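Side-chain contacts in Ispd/ispf bifunctional enzyme (Campylobacter jejuni, PDB 1W55), which makes 4-diphosphocytidyl-2-C-methyl-D-erythritol from CTP and methylerythritol phosphate, and cyclises its 2-phosphate to methylerythritol 2,4-cyclodiphosphate, two steps of isoprenoid precursor synthesis: residues 225-228 with 233-236; 24-27 with 32-35. All coordinates share one frame; numbering follows the deposited sequence.

Interaction 1 (225-228 with 233-236); sequences RPLL and QIHP
The carbonyl oxygen of Leu227 takes one strong hydrogen bond and a softer CA-H contact from the other strand. Ile234 N lies 2.7 Å from Leu227 O, and the bond is almost straight, with 177° at the hydrogen. The CA-H of Gln233 makes the softer contact, Gln233 CA to Leu227 O being 3.4 Å. Across the ladder His235 O is used twice as well: Leu227 N donates to it over 2.7 Å, and Pro226 CA rests 3.3 Å from the same oxygen. Leu227 thus gives its N-H to His235 and accepts one from Ile234.

Ile234 puts its CB against the CD2 branch of Leu227, with CD2 of Leu227 3.9 Å from CB of Ile234, and both side chains run on to Pro312, a residue probably belonging to the substrate site of the synthase. Gln233 turns to the other face. Its CG stands anti to the backbone N (chi1 -168°), and the chain runs on extended, carrying NE2 to 3.5 Å from CB of Pro226; the amide meets the proline ring by van der Waals contact. Nearer the turn, Leu228 CD2 reaches 3.8 Å from Gln233 CA. Arg225 sends its guanidinium off to the carbonyls of Leu240 and Ser244, tying the start of the hairpin to the end of strand 238-240 and the backbone just after it.

With Ile234 and His235 together facing Leu227, and Ile234 in a helix-like backbone conformation, the arrangement is that of a classic beta bulge in a short antiparallel hairpin, one that lies beside the probable substrate site of the IspF domain.

Interaction 2 (24-27 with 32-35); sequences QFLR and PLWL
Gln24 O meets Trp34 in two places. The backbone N of Trp34 donates to Gln24 O over 3.1 Å, with 160° at the hydrogen, while CD1 of the indole brings its edge to 3.1 Å from the same oxygen. The first torsion of Trp34 sets CG between the backbone N and the carbonyl carbon, which folds the indole back alongside this carbonyl. One residue earlier, Leu33 N makes a weak bond of 2.8 Å to Leu26 O, an oxygen that also receives the CA-H of Pro32.

Next, the rings meet. Phe25 and Trp34 stand almost perpendicular, at 89°, yet touch rim to rim: CE2 of Phe25 is 3.6 Å from NE1 of Trp34, and neither ring covers the other's face. Pro32 CB sits at the phenyl edge too, 4.4 Å from Phe25 CD2. In the conformer described here, Arg27, the antiparallel non-hydrogen-bonded partner of Pro32, bends at its second torsion and turns one guanidinium face loosely toward Pro32, whose CB lies off toward the rim, while NH1 bonds in plane to Phe25 O at 3.1 Å.

Farther out, Tyr59 meets the Phe25 ring edge-to-face, and Met60 packs against both Phe25 and Trp34. Gln24 NE2 bonds to the carbonyl of Ala10, which lines the cytidine monophosphate pocket.

Pro32 is the N-cap of helix 33-42, and its side chain offers no acceptor to the first turn. Gln24 O takes that role for Trp34 N, and Leu26 O, more weakly, for Leu33 N, an arrangement the helix dipole would probably reinforce.

Interaction 2 is buried near the middle of the elongated chain, in the cytidylyltransferase part; interaction 1 lies well toward one end, partly exposed, in the cyclodiphosphate synthase part. Their centres are 43 Å apart and they share no element. Each joins segments only a few residues apart in sequence, but to different ends: 225-228 and 233-236 form a strand pair, whereas 24-27 pairs as strand only at Arg27 with Pro32 and otherwise meets the beginning of a helix. Backbone bonds carry both. Around them, interaction 1 has aliphatic packing on one side and a glutamine against proline on the other, while interaction 2 adds aromatic rims and a guanidinium near proline, all closed in by the surrounding protein.

Interaction 1 (225-228 with 233-236)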
loop_
_atom_site.group_PDB
_atom_site.type_symbol
_atom_site.label_atom_id
_atom_site.label_comp_id
_atom_site.label_asym_id
_atom_site.label_seq_id
_atom_site.Cartn_x
_atom_site.Cartn_y
_atom_site.Cartn_z
ATOM N N ARG A 225 -54.212 24.455 23.782
ATOM C CA ARG A 225 -52.881 25.054 23.855
ATOM C C ARG A 225 -52.234 24.938 22.484
ATOM O O ARG A 225 -52.764 24.250 21.615
ATOM C CB ARG A 225 -52.021 24.378 24.933
ATOM C CG ARG A 225 -51.694 22.918 24.678
ATOM C CD ARG A 225 -50.561 22.417 25.532
ATOM N NE ARG A 225 -50.471 20.958 25.564
ATOM C CZ ARG A 225 -49.626 20.289 26.338
ATOM N NH1 ARG A 225 -48.806 20.944 27.144
ATOM N NH2 ARG A 225 -49.604 18.964 26.319
ATOM N N PRO A 226 -51.114 25.624 22.271
ATOM C CA PRO A 226 -50.383 25.517 21.007
ATOM C C PRO A 226 -49.984 24.078 20.673
ATOM O O PRO A 226 -49.599 23.294 21.551
ATOM C CB PRO A 226 -49.140 26.382 21.248
ATOM C CG PRO A 226 -49.591 27.395 22.288
ATOM C CD PRO A 226 -50.488 26.597 23.194
ATOM N N LEU A 227 -50.124 23.744 19.396
ATOM C CA LEU A 227 -49.625 22.505 18.855
ATOM C C LEU A 227 -48.170 22.736 18.489
ATOM O O LEU A 227 -47.861 23.526 17.596
ATOM C CB LEU A 227 -50.440 22.092 17.622
ATOM C CG LEU A 227 -50.021 20.780 16.961
ATOM C CD1 LEU A 227 -50.044 19.640 17.976
ATOM C CD2 LEU A 227 -50.904 20.472 15.745
ATOM N N LEU A 228 -47.284 22.069 19.218
ATOM C CA LEU A 228 -45.843 22.132 18.982
ATOM C C LEU A 228 -45.370 20.796 18.426
ATOM O O LEU A 228 -45.578 19.752 19.046
ATOM C CB LEU A 228 -45.091 22.406 20.294
ATOM C CG LEU A 228 -45.274 23.733 21.030
ATOM C CD1 LEU A 228 -44.349 23.759 22.244
ATOM C CD2 LEU A 228 -44.998 24.926 20.128
ATOM N N GLN A 233 -44.381 25.863 16.406
ATOM C CA GLN A 233 -45.819 26.046 16.600
ATOM C C GLN A 233 -46.578 25.860 15.294
ATOM O O GLN A 233 -46.343 26.575 14.313
ATOM C CB GLN A 233 -46.156 27.398 17.236
ATOM C CG GLN A 233 -47.619 27.464 17.693
ATOM C CD GLN A 233 -47.986 28.777 18.340
ATOM O OE1 GLN A 233 -48.686 29.596 17.738
ATOM N NE2 GLN A 233 -47.523 28.985 19.565
ATOM N N ILE A 234 -47.487 24.891 15.293
ATOM C CA ILE A 234 -48.246 24.518 14.098
ATOM C C ILE A 234 -49.618 25.201 14.110
ATOM O O ILE A 234 -50.135 25.629 13.076
ATOM C CB ILE A 234 -48.434 22.969 14.052
ATOM C CG1 ILE A 234 -47.093 22.225 14.218
ATOM C CG2 ILE A 234 -49.170 22.540 12.794
ATOM C CD1 ILE A 234 -45.922 22.766 13.392
ATOM N N HIS A 235 -50.200 25.266 15.301
ATOM C CA HIS A 235 -51.542 25.769 15.502
ATOM C C HIS A 235 -51.604 26.375 16.896
ATOM O O HIS A 235 -51.000 25.823 17.824
ATOM C CB HIS A 235 -52.569 24.646 15.370
ATOM C CG HIS A 235 -53.947 25.139 15.069
ATOM N ND1 HIS A 235 -54.820 25.551 16.055
ATOM C CD2 HIS A 235 -54.595 25.318 13.892
ATOM C CE1 HIS A 235 -55.950 25.953 15.500
ATOM N NE2 HIS A 235 -55.842 25.819 14.189
ATOM N N PRO A 236 -52.309 27.503 17.049
ATOM C CA PRO A 236 -52.367 28.198 18.346
ATOM C C PRO A 236 -53.182 27.494 19.437
ATOM O O PRO A 236 -52.921 27.762 20.606
ATOM C CB PRO A 236 -52.990 29.571 17.994
ATOM C CG PRO A 236 -53.813 29.316 16.732
ATOM C CD PRO A 236 -53.057 28.226 15.996
#

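Interaction 2 (24-27 with 32-35)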
loop_
_atom_site.group_PDB
_atom_site.type_symbol
_atom_site.label_atom_id
_atom_site.label_comp_id
_atom_site.label_asym_id
_atom_site.label_seq_id
_atom_site.Cartn_x
_atom_site.Cartn_y
_atom_site.Cartn_z
ATOM N N GLN A 24 -13.798 5.052 26.567
ATOM C CA GLN A 24 -13.929 3.597 26.664
ATOM C C GLN A 24 -14.888 3.012 25.622
ATOM O O GLN A 24 -14.840 1.802 25.360
ATOM C CB GLN A 24 -14.298 3.133 28.078
ATOM C CG GLN A 24 -15.241 4.041 28.844
ATOM C CD GLN A 24 -14.507 5.113 29.636
ATOM O OE1 GLN A 24 -14.428 6.263 29.195
ATOM N NE2 GLN A 24 -13.973 4.742 30.806
ATOM N N PHE A 25 -15.719 3.878 25.021
ATOM C CA PHE A 25 -16.684 3.474 24.003
ATOM C C PHE A 25 -16.372 3.916 22.566
ATOM O O PHE A 25 -17.216 3.756 21.690
ATOM C CB PHE A 25 -18.112 3.894 24.400
ATOM C CG PHE A 25 -18.510 3.433 25.770
ATOM C CD1 PHE A 25 -18.899 4.349 26.736
ATOM C CD2 PHE A 25 -18.454 2.092 26.108
ATOM C CE1 PHE A 25 -19.237 3.936 28.017
ATOM C CE2 PHE A 25 -18.790 1.661 27.387
ATOM C CZ PHE A 25 -19.186 2.584 28.340
ATOM N N LEU A 26 -15.191 4.473 22.319
ATOM C CA LEU A 26 -14.708 4.643 20.943
ATOM C C LEU A 26 -14.612 3.285 20.286
ATOM O O LEU A 26 -14.163 2.323 20.930
ATOM C CB LEU A 26 -13.322 5.276 20.909
ATOM C CG LEU A 26 -13.155 6.701 21.430
ATOM C CD1 LEU A 26 -11.668 7.026 21.500
ATOM C CD2 LEU A 26 -13.914 7.705 20.556
ATOM N N ARG A 27 -15.012 3.190 19.023
ATOM C CA ARG A 27 -14.971 1.903 18.346
ATOM C C ARG A 27 -13.639 1.658 17.659
ATOM O O ARG A 27 -13.159 2.485 16.898
ATOM C CB ARG A 27 -16.152 1.734 17.367
ATOM C CG ARG A 27 -17.234 0.770 17.877
ATOM C CD ARG A 27 -17.756 1.112 19.288
ATOM N NE ARG A 27 -18.938 0.349 19.675
ATOM C CZ ARG A 27 -19.804 0.732 20.612
ATOM N NH1 ARG A 27 -19.615 1.860 21.274
ATOM N NH2 ARG A 27 -20.860 -0.024 20.895
ATOM N N PRO A 32 -15.843 -1.820 21.261
ATOM C CA PRO A 32 -15.592 -0.621 22.072
ATOM C C PRO A 32 -14.174 -0.736 22.637
ATOM O O PRO A 32 -13.673 -1.853 22.806
ATOM C CB PRO A 32 -16.653 -0.694 23.175
ATOM C CG PRO A 32 -17.127 -2.120 23.188
ATOM C CD PRO A 32 -16.912 -2.674 21.816
ATOM N N LEU A 33 -13.533 0.400 22.884
ATOM C CA LEU A 33 -12.111 0.455 23.254
ATOM C C LEU A 33 -11.777 -0.432 24.451
ATOM O O LEU A 33 -10.772 -1.116 24.427
ATOM C CB LEU A 33 -11.683 1.911 23.527
ATOM C CG LEU A 33 -10.236 2.164 23.981
ATOM C CD1 LEU A 33 -9.690 3.443 23.360
ATOM C CD2 LEU A 33 -10.091 2.183 25.511
ATOM N N TRP A 34 -12.630 -0.425 25.477
ATOM C CA TRP A 34 -12.378 -1.162 26.726
ATOM C C TRP A 34 -12.343 -2.654 26.449
ATOM O O TRP A 34 -11.545 -3.385 27.026
ATOM C CB TRP A 34 -13.435 -0.834 27.808
ATOM C CG TRP A 34 -14.838 -1.343 27.485
ATOM C CD1 TRP A 34 -15.847 -0.645 26.879
ATOM C CD2 TRP A 34 -15.375 -2.648 27.766
ATOM N NE1 TRP A 34 -16.969 -1.429 26.764
ATOM C CE2 TRP A 34 -16.702 -2.669 27.287
ATOM C CE3 TRP A 34 -14.861 -3.809 28.359
ATOM C CZ2 TRP A 34 -17.513 -3.803 27.373
ATOM C CZ3 TRP A 34 -15.667 -4.937 28.445
ATOM C CH2 TRP A 34 -16.979 -4.928 27.953
ATOM N N LEU A 35 -13.213 -3.099 25.547
ATOM C CA LEU A 35 -13.278 -4.508 25.177
ATOM C C LEU A 35 -12.086 -4.875 24.292
ATOM O O LEU A 35 -11.449 -5.904 24.503
ATOM C CB LEU A 35 -14.621 -4.840 24.512
ATOM C CG LEU A 35 -14.885 -6.282 24.062
ATOM C CD1 LEU A 35 -14.765 -7.306 25.236
ATOM C CD2 LEU A 35 -16.261 -6.365 23.383
#